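Local coordinates for Xaa-Pro dipeptidase (Pyrococcus horikoshii, PDB 1WY2), which probably hydrolyses dipeptides that carry a C-terminal proline after a nonpolar residue, using two metal ions per subunit, at residues Ile3-Val8 / Ser68-Glu73; Leu91-Ser96 / Gly100-Leu105; Met148-Glu153 / Val209-Gly214; Lys238-Ile243 / Pro317-Pro322; Asp331-Thr336 / Ser340-Lys345. All coordinates share one frame; numbering follows the deposited sequence.

Interaction 1: Ile3-Val8 / Ser68-Glu73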
# COMPACT_ATOMS: atom_id res chain seq x y z
N ILE A 3 11.23 -23.49 -21.66
CA ILE A 3 9.90 -24.08 -21.63
C ILE A 3 9.20 -23.06 -20.74
O ILE A 3 9.52 -22.94 -19.56
CB ILE A 3 9.89 -25.47 -20.96
CG1 ILE A 3 10.57 -26.49 -21.88
CG2 ILE A 3 8.46 -25.89 -20.65
CD1 ILE A 3 9.93 -26.60 -23.26
N MET A 4 8.27 -22.31 -21.31
CA MET A 4 7.57 -21.25 -20.58
C MET A 4 6.09 -21.54 -20.34
O MET A 4 5.45 -22.23 -21.14
CB MET A 4 7.76 -19.94 -21.34
CG MET A 4 9.23 -19.60 -21.57
SD MET A 4 9.53 -18.24 -22.71
CE MET A 4 9.30 -19.08 -24.29
N ASN A 5 5.55 -21.03 -19.24
CA ASN A 5 4.15 -21.27 -18.91
C ASN A 5 3.19 -20.56 -19.87
O ASN A 5 3.61 -19.71 -20.67
CB ASN A 5 3.85 -20.91 -17.44
CG ASN A 5 4.02 -19.43 -17.14
OD1 ASN A 5 3.40 -18.59 -17.78
ND2 ASN A 5 4.85 -19.11 -16.15
N GLU A 6 1.91 -20.90 -19.80
CA GLU A 6 0.95 -20.31 -20.72
C GLU A 6 0.73 -18.81 -20.58
O GLU A 6 0.36 -18.16 -21.55
CB GLU A 6 -0.39 -21.05 -20.65
CG GLU A 6 -1.08 -21.06 -19.32
CD GLU A 6 -2.42 -21.77 -19.39
OE1 GLU A 6 -2.44 -22.95 -19.81
OE2 GLU A 6 -3.45 -21.15 -19.04
N LYS A 7 0.96 -18.26 -19.39
CA LYS A 7 0.78 -16.82 -19.19
C LYS A 7 1.89 -16.09 -19.94
O LYS A 7 1.64 -15.08 -20.60
CB LYS A 7 0.80 -16.48 -17.70
CG LYS A 7 -0.38 -17.06 -16.95
CD LYS A 7 -0.22 -16.94 -15.45
CE LYS A 7 -1.43 -17.51 -14.73
NZ LYS A 7 -1.28 -17.45 -13.25
N VAL A 8 3.10 -16.61 -19.84
CA VAL A 8 4.25 -16.03 -20.53
C VAL A 8 4.01 -16.12 -22.04
O VAL A 8 4.27 -15.18 -22.79
CB VAL A 8 5.56 -16.78 -20.17
CG1 VAL A 8 6.70 -16.32 -21.08
CG2 VAL A 8 5.92 -16.52 -18.72
N SER A 68 9.63 -19.19 -7.61
CA SER A 68 9.45 -18.88 -9.03
C SER A 68 9.40 -20.10 -9.95
O SER A 68 10.18 -21.04 -9.79
CB SER A 68 10.55 -17.94 -9.50
OG SER A 68 10.41 -17.65 -10.88
N ASN A 69 8.49 -20.07 -10.91
CA ASN A 69 8.37 -21.17 -11.87
C ASN A 69 9.17 -20.84 -13.14
O ASN A 69 9.12 -21.57 -14.12
CB ASN A 69 6.90 -21.45 -12.22
CG ASN A 69 6.19 -20.26 -12.84
OD1 ASN A 69 6.70 -19.62 -13.76
ND2 ASN A 69 4.99 -19.98 -12.35
N ILE A 70 9.89 -19.72 -13.10
CA ILE A 70 10.73 -19.32 -14.23
C ILE A 70 12.14 -19.05 -13.70
O ILE A 70 12.32 -18.72 -12.53
CB ILE A 70 10.20 -18.05 -14.93
CG1 ILE A 70 10.22 -16.85 -13.98
CG2 ILE A 70 8.78 -18.29 -15.44
CD1 ILE A 70 9.89 -15.54 -14.67
N PRO A 71 13.17 -19.20 -14.56
CA PRO A 71 14.57 -18.98 -14.18
C PRO A 71 14.79 -17.67 -13.44
O PRO A 71 14.32 -16.62 -13.88
CB PRO A 71 15.29 -19.02 -15.52
CG PRO A 71 14.49 -20.02 -16.29
CD PRO A 71 13.07 -19.61 -15.97
N VAL A 72 15.51 -17.73 -12.33
CA VAL A 72 15.79 -16.55 -11.53
C VAL A 72 17.26 -16.13 -11.62
O VAL A 72 18.16 -16.95 -11.49
CB VAL A 72 15.46 -16.79 -10.04
CG1 VAL A 72 15.68 -15.51 -9.24
CG2 VAL A 72 14.02 -17.27 -9.90
N GLU A 73 17.47 -14.84 -11.86
CA GLU A 73 18.81 -14.26 -11.96
C GLU A 73 18.91 -13.13 -10.93
O GLU A 73 18.00 -12.31 -10.82
CB GLU A 73 19.06 -13.68 -13.35
CG GLU A 73 19.30 -14.72 -14.44
CD GLU A 73 20.63 -15.42 -14.27
OE1 GLU A 73 21.67 -14.73 -14.22
OE2 GLU A 73 20.64 -16.67 -14.20
O HOH W 1 7.33 -21.30 -16.27
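Asn5 and Asn69 meet through their carboxamides, which cross at about a right angle, the two amide planes standing 85° apart. Asn5 ND2 offers a proton to Asn69 OD1 at 3.1 Å, but the N-H...O angle of 128° makes this a weak bond, and Ile34 O is a further weak acceptor for the same ND2. In Asn5, CG lies between the backbone N and the carbonyl carbon (chi1 65°), which folds the amide back over the start of helix 6-17. There OD1 accepts from Val8 N at 2.9 Å in a nearly straight bond, the N-cap bond of the helix, while ND2 points outward to the other segment. Asparagine suits the place because one flat group both accepts for the helix end and donates across the gap. A water adds a second route, donating to Asn69 O at 2.8 Å and accepting weakly from Asn5 ND2. Beside the polar pair, Ile70 CG2 comes within 4.1 Å of Asn5 ND2. Were Asn5 an alanine, Val8 N would probably lose its cap and Asn69 OD1 this weak donor. With its cap bond straight and its cross-segment bonds weak, Asn5 is fixed chiefly by its own helix, and the junction to Asn69 is a light, partly hydrated one.

Interaction 2: Leu91-Ser96 / Gly100-Leu105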
# COMPACT_ATOMS: atom_id res chain seq x y z
N LEU A 91 10.06 -1.93 -26.09
CA LEU A 91 9.80 -2.62 -24.83
C LEU A 91 8.35 -2.47 -24.37
O LEU A 91 7.83 -1.36 -24.29
CB LEU A 91 10.72 -2.08 -23.73
CG LEU A 91 10.60 -2.71 -22.34
CD1 LEU A 91 11.19 -4.12 -22.36
CD2 LEU A 91 11.34 -1.86 -21.31
N GLY A 92 7.70 -3.60 -24.07
CA GLY A 92 6.33 -3.56 -23.61
C GLY A 92 6.34 -3.37 -22.10
O GLY A 92 7.08 -4.06 -21.40
N ILE A 93 5.54 -2.43 -21.59
CA ILE A 93 5.51 -2.16 -20.16
C ILE A 93 4.10 -1.99 -19.58
O ILE A 93 3.14 -1.77 -20.32
CB ILE A 93 6.32 -0.88 -19.80
CG1 ILE A 93 5.73 0.33 -20.53
CG2 ILE A 93 7.79 -1.07 -20.18
CD1 ILE A 93 6.29 1.66 -20.04
N GLU A 94 4.00 -2.11 -18.26
CA GLU A 94 2.73 -1.96 -17.56
C GLU A 94 2.39 -0.48 -17.43
O GLU A 94 3.27 0.37 -17.36
CB GLU A 94 2.83 -2.55 -16.16
CG GLU A 94 3.20 -4.02 -16.10
CD GLU A 94 3.94 -4.36 -14.83
OE1 GLU A 94 5.03 -3.78 -14.61
OE2 GLU A 94 3.45 -5.20 -14.05
N SER A 95 1.10 -0.17 -17.38
CA SER A 95 0.66 1.21 -17.26
C SER A 95 1.03 1.79 -15.90
O SER A 95 0.93 3.00 -15.68
CB SER A 95 -0.86 1.30 -17.45
OG SER A 95 -1.22 0.93 -18.78
N SER A 96 1.48 0.93 -15.00
CA SER A 96 1.87 1.34 -13.65
C SER A 96 3.36 1.69 -13.51
O SER A 96 3.77 2.20 -12.47
CB SER A 96 1.52 0.24 -12.65
OG SER A 96 2.10 -1.00 -13.04
N GLY A 100 10.26 7.88 -13.40
CA GLY A 100 11.67 7.81 -13.09
C GLY A 100 12.35 6.56 -13.61
O GLY A 100 13.47 6.62 -14.14
N PHE A 101 11.68 5.42 -13.47
CA PHE A 101 12.23 4.15 -13.92
C PHE A 101 12.32 4.12 -15.44
O PHE A 101 13.30 3.63 -16.00
CB PHE A 101 11.35 3.00 -13.42
CG PHE A 101 11.96 1.65 -13.64
CD1 PHE A 101 13.08 1.25 -12.92
CD2 PHE A 101 11.42 0.77 -14.58
CE1 PHE A 101 13.66 0.00 -13.13
CE2 PHE A 101 12.00 -0.48 -14.80
CZ PHE A 101 13.12 -0.86 -14.07
N ILE A 102 11.29 4.64 -16.11
CA ILE A 102 11.27 4.66 -17.57
C ILE A 102 12.40 5.53 -18.12
O ILE A 102 13.00 5.20 -19.15
CB ILE A 102 9.93 5.20 -18.10
CG1 ILE A 102 8.81 4.20 -17.75
CG2 ILE A 102 10.01 5.42 -19.60
CD1 ILE A 102 7.43 4.66 -18.14
N GLU A 103 12.70 6.63 -17.44
CA GLU A 103 13.77 7.51 -17.89
C GLU A 103 15.10 6.77 -17.79
O GLU A 103 15.99 6.96 -18.63
CB GLU A 103 13.80 8.79 -17.05
CG GLU A 103 12.64 9.73 -17.33
CD GLU A 103 12.54 10.10 -18.80
OE1 GLU A 103 13.52 10.64 -19.36
OE2 GLU A 103 11.48 9.86 -19.41
N GLU A 104 15.24 5.94 -16.76
CA GLU A 104 16.46 5.15 -16.58
C GLU A 104 16.62 4.19 -17.75
O GLU A 104 17.69 4.08 -18.34
CB GLU A 104 16.38 4.35 -15.27
CG GLU A 104 16.64 5.16 -14.01
CD GLU A 104 18.10 5.54 -13.86
OE1 GLU A 104 18.62 6.29 -14.72
OE2 GLU A 104 18.73 5.10 -12.88
N LEU A 105 15.53 3.49 -18.08
CA LEU A 105 15.55 2.53 -19.18
C LEU A 105 15.95 3.20 -20.49
O LEU A 105 16.66 2.61 -21.30
CB LEU A 105 14.16 1.88 -19.32
CG LEU A 105 13.68 1.03 -18.15
CD1 LEU A 105 12.21 0.67 -18.34
CD2 LEU A 105 14.53 -0.23 -18.05
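Ile93, on strand 90-93, reaches across to Ile102 of helix 99-108, and its side chain can be followed outward. CB points toward the helix but is itself too far to touch it. From there CG1 lies between the backbone N and the carbonyl carbon (chi1 60°), and the chain runs on extended (chi2 169°). CG2, the other branch, and CG1 both stop short of the helix. The terminal CD1 makes the contact, meeting Ile102 CD1 at 3.7 Å, with the two side chains crossing at about a right angle. One turn further along the helix the pairing is repeated by leucines: Leu91 CD2 lies 4.0 Å from Leu105 CD1, again with crossed side chains. Phe114 of strand 113-116 touches all four residues, and Tyr99 of the second subunit packs on Ile93 and Ile102. Long, branched aliphatic residues suit this place because the CA atoms of Ile93 and Ile102 are 9.3 Å apart, a span bridged by methyls from both sides. Strand 90-93, helix 99-108 and strand 113-116 form a beta-alpha-beta unit of the N-terminal domain. With no hydrogen bond between the segments, their direct contact rests on dispersion and the exclusion of water.

Interaction 3: Met148-Glu153 / Val209-Gly214. With ZN (zinc ion), chain D.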
# COMPACT_ATOMS: atom_id res chain seq x y z
N MET A 148 -19.79 -10.30 10.59
CA MET A 148 -20.66 -10.79 11.65
C MET A 148 -20.08 -10.43 13.01
O MET A 148 -20.82 -10.09 13.93
CB MET A 148 -20.84 -12.31 11.55
CG MET A 148 -21.66 -12.77 10.34
SD MET A 148 -23.31 -12.03 10.23
CE MET A 148 -24.20 -12.98 11.50
N ALA A 149 -18.76 -10.50 13.13
CA ALA A 149 -18.11 -10.15 14.38
C ALA A 149 -18.26 -8.66 14.64
O ALA A 149 -18.44 -8.24 15.78
CB ALA A 149 -16.63 -10.53 14.34
N ALA A 150 -18.19 -7.86 13.58
CA ALA A 150 -18.32 -6.41 13.72
C ALA A 150 -19.71 -6.05 14.24
O ALA A 150 -19.86 -5.22 15.13
CB ALA A 150 -18.09 -5.73 12.37
N ILE A 151 -20.72 -6.69 13.66
CA ILE A 151 -22.10 -6.44 14.06
C ILE A 151 -22.30 -6.74 15.54
O ILE A 151 -22.98 -5.99 16.25
CB ILE A 151 -23.07 -7.30 13.21
CG1 ILE A 151 -23.03 -6.81 11.75
CG2 ILE A 151 -24.49 -7.21 13.75
CD1 ILE A 151 -23.85 -7.66 10.79
N GLU A 152 -21.70 -7.83 16.01
CA GLU A 152 -21.82 -8.24 17.40
C GLU A 152 -21.06 -7.29 18.33
O GLU A 152 -21.46 -7.07 19.48
CB GLU A 152 -21.30 -9.67 17.57
CG GLU A 152 -21.69 -10.34 18.87
CD GLU A 152 -23.19 -10.52 19.01
OE1 GLU A 152 -23.83 -10.93 18.02
OE2 GLU A 152 -23.73 -10.26 20.11
N GLU A 153 -19.96 -6.73 17.83
CA GLU A 153 -19.13 -5.83 18.62
C GLU A 153 -19.64 -4.40 18.66
O GLU A 153 -19.34 -3.65 19.59
CB GLU A 153 -17.70 -5.84 18.06
CG GLU A 153 -16.73 -4.97 18.84
CD GLU A 153 -16.56 -5.42 20.27
OE1 GLU A 153 -16.27 -6.61 20.49
OE2 GLU A 153 -16.71 -4.58 21.19
N VAL A 209 -24.51 2.56 10.66
CA VAL A 209 -23.09 2.20 10.69
C VAL A 209 -22.76 1.39 9.44
O VAL A 209 -23.32 0.32 9.22
CB VAL A 209 -22.73 1.35 11.93
CG1 VAL A 209 -21.21 1.16 12.00
CG2 VAL A 209 -23.24 2.03 13.20
N VAL A 210 -21.87 1.93 8.62
CA VAL A 210 -21.45 1.26 7.40
C VAL A 210 -20.18 0.48 7.74
O VAL A 210 -19.24 1.03 8.31
CB VAL A 210 -21.15 2.27 6.27
CG1 VAL A 210 -20.64 1.54 5.02
CG2 VAL A 210 -22.40 3.06 5.94
N ILE A 211 -20.18 -0.81 7.41
CA ILE A 211 -19.05 -1.70 7.67
C ILE A 211 -18.54 -2.23 6.33
O ILE A 211 -19.19 -3.06 5.70
CB ILE A 211 -19.51 -2.90 8.54
CG1 ILE A 211 -20.19 -2.39 9.81
CG2 ILE A 211 -18.31 -3.78 8.89
CD1 ILE A 211 -21.03 -3.44 10.52
N ASP A 212 -17.39 -1.73 5.90
CA ASP A 212 -16.79 -2.14 4.63
C ASP A 212 -15.40 -2.68 4.95
O ASP A 212 -14.53 -1.96 5.44
CB ASP A 212 -16.68 -0.92 3.69
CG ASP A 212 -16.38 -1.29 2.25
OD1 ASP A 212 -15.86 -2.39 1.99
OD2 ASP A 212 -16.66 -0.45 1.37
N LEU A 213 -15.19 -3.96 4.67
CA LEU A 213 -13.91 -4.59 4.97
C LEU A 213 -13.62 -5.72 4.00
O LEU A 213 -14.46 -6.08 3.16
CB LEU A 213 -13.93 -5.13 6.41
CG LEU A 213 -15.02 -6.14 6.79
CD1 LEU A 213 -14.62 -7.53 6.34
CD2 LEU A 213 -15.25 -6.13 8.30
N GLY A 214 -12.42 -6.27 4.09
CA GLY A 214 -12.06 -7.36 3.21
C GLY A 214 -10.81 -8.04 3.71
O GLY A 214 -10.05 -7.47 4.49
ZN ZN D . -15.88 -2.59 -0.01
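Ala150 and Ile211 mark the closest backbone approach, 7.7 Å between their CA atoms, where the last turns of helix 130-153 pack on strand 208-217. In the extended strand, Ile211 directs its side chain to the helix, whereas Asp212, next in sequence, turns to the other side of the sheet. The small Ala150 lets the helix come this near: its CB touches Ile211 CG2 at 4.0 Å and lies 4.2 Å from Ile211 CD1. Ile151 fills the neighbouring position, its CG1 lying 4.1 Å from Ile211 CD1, with the two isoleucine side chains crossed at about a right angle. In Ile211, CG2 is anti to the backbone N and CG1 anti to the carbonyl carbon (chi1 -54°), which spreads the two branches so that CG2 meets the alanine while the longer arm also reaches Ile151. Val167 of helix 160-173 packs on Ala150, and Ile185 of strand 184-187 on Ile211. On the metal side, Asp212 OD1 binds a zinc ion at 2.0 Å, and OD2 stands further off at 2.7 Å; Asp223 and Glu330 complete the protein ligands of this ion. Asp212 OD2 also forms a salt bridge with Arg328. A helix-backed sheet whose opposite face carries the carboxylates of a two-metal centre is characteristic of the pita-bread fold of M24 metallopeptidases.

Interaction 4: Lys238-Ile243 / Pro317-Pro322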
# COMPACT_ATOMS: atom_id res chain seq x y z
N LYS A 238 -34.64 4.22 7.23
CA LYS A 238 -35.24 3.04 6.63
C LYS A 238 -35.48 3.26 5.14
O LYS A 238 -35.29 2.34 4.34
CB LYS A 238 -36.57 2.71 7.33
CG LYS A 238 -37.33 1.56 6.69
CD LYS A 238 -38.47 1.09 7.57
CE LYS A 238 -37.96 0.42 8.84
NZ LYS A 238 -37.07 -0.74 8.52
N GLU A 239 -35.88 4.47 4.78
CA GLU A 239 -36.15 4.80 3.38
C GLU A 239 -34.93 4.60 2.48
O GLU A 239 -34.98 3.85 1.51
CB GLU A 239 -36.63 6.24 3.25
CG GLU A 239 -36.94 6.65 1.82
CD GLU A 239 -37.51 8.05 1.73
OE1 GLU A 239 -38.53 8.32 2.41
OE2 GLU A 239 -36.94 8.88 0.99
N ILE A 240 -33.83 5.28 2.80
CA ILE A 240 -32.64 5.15 1.97
C ILE A 240 -32.11 3.72 1.99
O ILE A 240 -31.63 3.22 0.98
CB ILE A 240 -31.53 6.14 2.40
CG1 ILE A 240 -31.18 5.94 3.88
CG2 ILE A 240 -32.00 7.57 2.15
CD1 ILE A 240 -30.01 6.80 4.34
N TYR A 241 -32.21 3.05 3.14
CA TYR A 241 -31.75 1.67 3.25
C TYR A 241 -32.52 0.76 2.29
O TYR A 241 -31.92 -0.04 1.56
CB TYR A 241 -31.94 1.18 4.69
CG TYR A 241 -32.06 -0.33 4.82
CD1 TYR A 241 -30.97 -1.16 4.63
CD2 TYR A 241 -33.30 -0.91 5.11
CE1 TYR A 241 -31.09 -2.55 4.73
CE2 TYR A 241 -33.44 -2.29 5.22
CZ TYR A 241 -32.33 -3.10 5.03
OH TYR A 241 -32.48 -4.46 5.14
N GLU A 242 -33.84 0.88 2.28
CA GLU A 242 -34.67 0.05 1.41
C GLU A 242 -34.35 0.28 -0.06
O GLU A 242 -34.41 -0.64 -0.87
CB GLU A 242 -36.16 0.32 1.67
CG GLU A 242 -36.59 0.03 3.11
CD GLU A 242 -38.07 0.28 3.36
OE1 GLU A 242 -38.60 1.30 2.87
OE2 GLU A 242 -38.70 -0.55 4.05
N ILE A 243 -34.03 1.53 -0.40
CA ILE A 243 -33.69 1.88 -1.78
C ILE A 243 -32.36 1.24 -2.20
O ILE A 243 -32.25 0.68 -3.29
CB ILE A 243 -33.62 3.41 -1.95
CG1 ILE A 243 -35.01 4.01 -1.71
CG2 ILE A 243 -33.10 3.77 -3.34
CD1 ILE A 243 -35.03 5.53 -1.70
N PRO A 317 -23.98 -0.46 -4.55
CA PRO A 317 -24.61 0.86 -4.65
C PRO A 317 -24.69 1.48 -3.26
O PRO A 317 -24.61 0.78 -2.25
CB PRO A 317 -25.98 0.54 -5.23
CG PRO A 317 -26.29 -0.79 -4.59
CD PRO A 317 -24.97 -1.53 -4.74
N GLY A 318 -24.82 2.80 -3.21
CA GLY A 318 -24.92 3.47 -1.93
C GLY A 318 -25.55 4.84 -2.08
O GLY A 318 -25.60 5.38 -3.18
N ILE A 319 -26.04 5.38 -0.97
CA ILE A 319 -26.64 6.71 -0.94
C ILE A 319 -26.03 7.41 0.27
O ILE A 319 -26.09 6.90 1.38
CB ILE A 319 -28.17 6.66 -0.77
CG1 ILE A 319 -28.80 6.07 -2.04
CG2 ILE A 319 -28.71 8.05 -0.48
CD1 ILE A 319 -30.31 5.91 -1.94
N TYR A 320 -25.44 8.58 0.03
CA TYR A 320 -24.79 9.32 1.10
C TYR A 320 -25.33 10.74 1.20
O TYR A 320 -25.23 11.52 0.26
CB TYR A 320 -23.28 9.35 0.85
CG TYR A 320 -22.76 8.00 0.42
CD1 TYR A 320 -22.74 7.64 -0.93
CD2 TYR A 320 -22.38 7.05 1.37
CE1 TYR A 320 -22.35 6.36 -1.32
CE2 TYR A 320 -21.99 5.76 0.98
CZ TYR A 320 -21.98 5.43 -0.36
OH TYR A 320 -21.61 4.16 -0.75
N ILE A 321 -25.93 11.04 2.35
CA ILE A 321 -26.52 12.35 2.62
C ILE A 321 -25.56 13.14 3.51
O ILE A 321 -25.40 12.82 4.69
CB ILE A 321 -27.88 12.21 3.34
CG1 ILE A 321 -28.75 11.18 2.62
CG2 ILE A 321 -28.59 13.56 3.41
CD1 ILE A 321 -29.03 11.51 1.16
N PRO A 322 -24.91 14.17 2.96
CA PRO A 322 -23.86 14.95 3.61
C PRO A 322 -24.24 15.33 5.05
O PRO A 322 -25.28 15.91 5.32
CB PRO A 322 -23.63 16.20 2.78
CG PRO A 322 -24.12 15.92 1.37
CD PRO A 322 -25.04 14.63 1.58
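Helix-on-sheet packing in the M24 catalytic domain brings Ile243 and Ile240 of helix 235-254 against Ile319 of strand 312-321. The nearest CA atoms, those of Ile240 and Ile319, are 6.8 Å apart. Ile319 CD1 meets Ile243 CG2 at 3.8 Å and Ile243 CB at 4.1 Å, the two side chains crossing at about a right angle. In Ile319, CG1 is anti to the carbonyl carbon (chi1 -68°) and the arm continues extended, carrying CD1 to the helix surface, where it also lies 4.2 Å from Ile240 O. Its shorter branch serves the preceding helical turn: Ile319 CG2 faces Ile240 CG2 at 4.2 Å. Isoleucine suits the strand, since its beta branch gives two arms for two successive inward positions of the helix. Val244 of the same helix and Ile272 of helix 261-274 also pack on Ile319, enlarging the apolar layer. The neighbouring Tyr320 points away from helix 235-254, and its OH is hydrogen-bonded to His283 and Arg328. Glu316, just before Pro317, binds one of the zinc ions, the side chains of Glu316 and Ile319 being about 11 Å apart. An apolar helix layer behind a strand that itself carries a metal ligand is in keeping with the pita-bread fold of this family.

Interaction 5: Asp331-Thr336 / Ser340-Lys345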
# COMPACT_ATOMS: atom_id res chain seq x y z
N ASP A 331 -21.48 -6.76 -2.21
CA ASP A 331 -21.17 -8.19 -2.30
C ASP A 331 -20.08 -8.37 -3.35
O ASP A 331 -19.96 -7.56 -4.26
CB ASP A 331 -22.37 -9.02 -2.79
CG ASP A 331 -23.34 -9.38 -1.69
OD1 ASP A 331 -22.89 -9.78 -0.60
OD2 ASP A 331 -24.57 -9.28 -1.94
N THR A 332 -19.29 -9.42 -3.20
CA THR A 332 -18.29 -9.76 -4.21
C THR A 332 -19.03 -10.90 -4.90
O THR A 332 -19.54 -11.80 -4.23
CB THR A 332 -16.99 -10.30 -3.61
OG1 THR A 332 -16.28 -9.22 -2.97
CG2 THR A 332 -16.10 -10.89 -4.70
N ILE A 333 -19.13 -10.85 -6.23
CA ILE A 333 -19.84 -11.91 -6.94
C ILE A 333 -19.04 -12.47 -8.10
O ILE A 333 -18.10 -11.85 -8.60
CB ILE A 333 -21.20 -11.41 -7.50
CG1 ILE A 333 -20.97 -10.38 -8.61
CG2 ILE A 333 -22.03 -10.80 -6.36
CD1 ILE A 333 -22.24 -10.02 -9.38
N LEU A 334 -19.42 -13.67 -8.51
CA LEU A 334 -18.79 -14.37 -9.61
C LEU A 334 -19.80 -14.45 -10.75
O LEU A 334 -20.96 -14.79 -10.53
CB LEU A 334 -18.39 -15.78 -9.18
CG LEU A 334 -18.01 -16.75 -10.31
CD1 LEU A 334 -16.70 -16.32 -10.96
CD2 LEU A 334 -17.89 -18.15 -9.75
N ILE A 335 -19.36 -14.13 -11.96
CA ILE A 335 -20.25 -14.22 -13.11
C ILE A 335 -20.21 -15.68 -13.58
O ILE A 335 -19.14 -16.25 -13.82
CB ILE A 335 -19.79 -13.29 -14.26
CG1 ILE A 335 -19.75 -11.84 -13.77
CG2 ILE A 335 -20.73 -13.42 -15.46
CD1 ILE A 335 -21.07 -11.33 -13.21
N THR A 336 -21.39 -16.28 -13.69
CA THR A 336 -21.49 -17.67 -14.12
C THR A 336 -22.00 -17.76 -15.55
O THR A 336 -22.23 -16.74 -16.20
CB THR A 336 -22.43 -18.46 -13.19
OG1 THR A 336 -23.75 -17.91 -13.26
CG2 THR A 336 -21.93 -18.36 -11.75
N SER A 340 -25.17 -15.23 -11.86
CA SER A 340 -24.10 -14.90 -10.93
C SER A 340 -24.19 -15.71 -9.65
O SER A 340 -25.20 -16.36 -9.37
CB SER A 340 -24.16 -13.41 -10.58
OG SER A 340 -25.33 -13.11 -9.83
N LYS A 341 -23.11 -15.67 -8.88
CA LYS A 341 -23.03 -16.37 -7.60
C LYS A 341 -22.48 -15.38 -6.58
O LYS A 341 -21.47 -14.72 -6.84
CB LYS A 341 -22.08 -17.57 -7.70
CG LYS A 341 -21.83 -18.24 -6.35
CD LYS A 341 -20.79 -19.34 -6.44
CE LYS A 341 -20.64 -20.03 -5.09
NZ LYS A 341 -19.66 -21.14 -5.12
N ARG A 342 -23.14 -15.25 -5.44
CA ARG A 342 -22.67 -14.35 -4.40
C ARG A 342 -21.57 -15.06 -3.61
O ARG A 342 -21.83 -16.07 -2.96
CB ARG A 342 -23.83 -13.95 -3.47
CG ARG A 342 -24.88 -13.07 -4.13
CD ARG A 342 -26.03 -12.75 -3.18
NE ARG A 342 -25.57 -12.04 -1.98
CZ ARG A 342 -25.85 -12.43 -0.74
NH1 ARG A 342 -26.60 -13.51 -0.54
NH2 ARG A 342 -25.40 -11.73 0.29
N LEU A 343 -20.34 -14.54 -3.67
CA LEU A 343 -19.23 -15.16 -2.95
C LEU A 343 -19.29 -14.75 -1.48
O LEU A 343 -18.92 -15.52 -0.60
CB LEU A 343 -17.90 -14.78 -3.59
CG LEU A 343 -17.78 -15.17 -5.07
CD1 LEU A 343 -16.38 -14.83 -5.57
CD2 LEU A 343 -18.05 -16.66 -5.25
N THR A 344 -19.75 -13.52 -1.23
CA THR A 344 -19.95 -13.05 0.14
C THR A 344 -21.40 -13.44 0.39
O THR A 344 -22.27 -13.15 -0.42
CB THR A 344 -19.75 -11.52 0.25
OG1 THR A 344 -20.41 -10.86 -0.83
CG2 THR A 344 -18.27 -11.19 0.23
N LYS A 345 -21.66 -14.11 1.51
CA LYS A 345 -23.00 -14.61 1.79
C LYS A 345 -23.76 -14.04 2.98
O LYS A 345 -24.88 -14.46 3.26
CB LYS A 345 -22.93 -16.13 1.91
CG LYS A 345 -22.20 -16.79 0.74
CD LYS A 345 -21.87 -18.25 1.01
CE LYS A 345 -21.03 -18.83 -0.13
NZ LYS A 345 -20.65 -20.25 0.13
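Ile333 and Arg342 form a non-hydrogen-bonded pair in an antiparallel beta hairpin, strands 325-336 and 339-342, at the edge of a three-stranded sheet. Among the backbone bonds, Leu334 and Lys341 form the hydrogen-bonded pair, Leu334 N to Lys341 O and Lys341 N to Leu334 O both measuring 2.8 Å. Past the end of the second strand, Leu343 N still reaches Thr332 O at 2.9 Å. The apolar contacts lie toward helix 130-153, where Leu343 CD2 touches Leu334 CB at 4.0 Å and Leu343 CD1 approaches Thr332 CG2. The ionic group is Asp331 with Arg342, whose chain bends at chi3 (60°) to bring two nitrogens side-on to the carboxylate. Arg342 NE lies 2.9 Å from Asp331 OD2, above the carboxylate plane, and Arg342 NH2 3.3 Å from Asp331 OD1; the two planes are 59° apart. Arg226 also forms a salt bridge with Asp331. A lysine in place of Asp331 would probably set a positive charge among these arginines and leave Thr344 OG1 without its acceptor. Threonine suits position 344 because one hydroxyl serves both ways: Thr344 OG1 donates to Asp331 OD1 at 2.7 Å, on the anti side, and accepts from Thr332 N at 3.0 Å.

Interactions 1 and 2 belong to the N-terminal domain and reach the same six-stranded sheet, their centres about 21 Å apart. Interactions 3, 4 and 5 gather round the metal centre of the catalytic domain, their centres about 18 to 22 Å from one another and their nearest atoms about 6 or 7 Å apart. Interaction 3 supplies the metal ligand Asp212; interaction 4 follows Glu316 on its strand; interaction 5 follows Glu330, with the side chain of Thr332 about 7 Å from a zinc ion and hydrogen-bonded to the backbone of the ligand Asp223. Strands 312-321 and 325-336, neighbours in one sheet, join interactions 4 and 5. Interaction 1 is remote, about 41 Å from interaction 3 between centres.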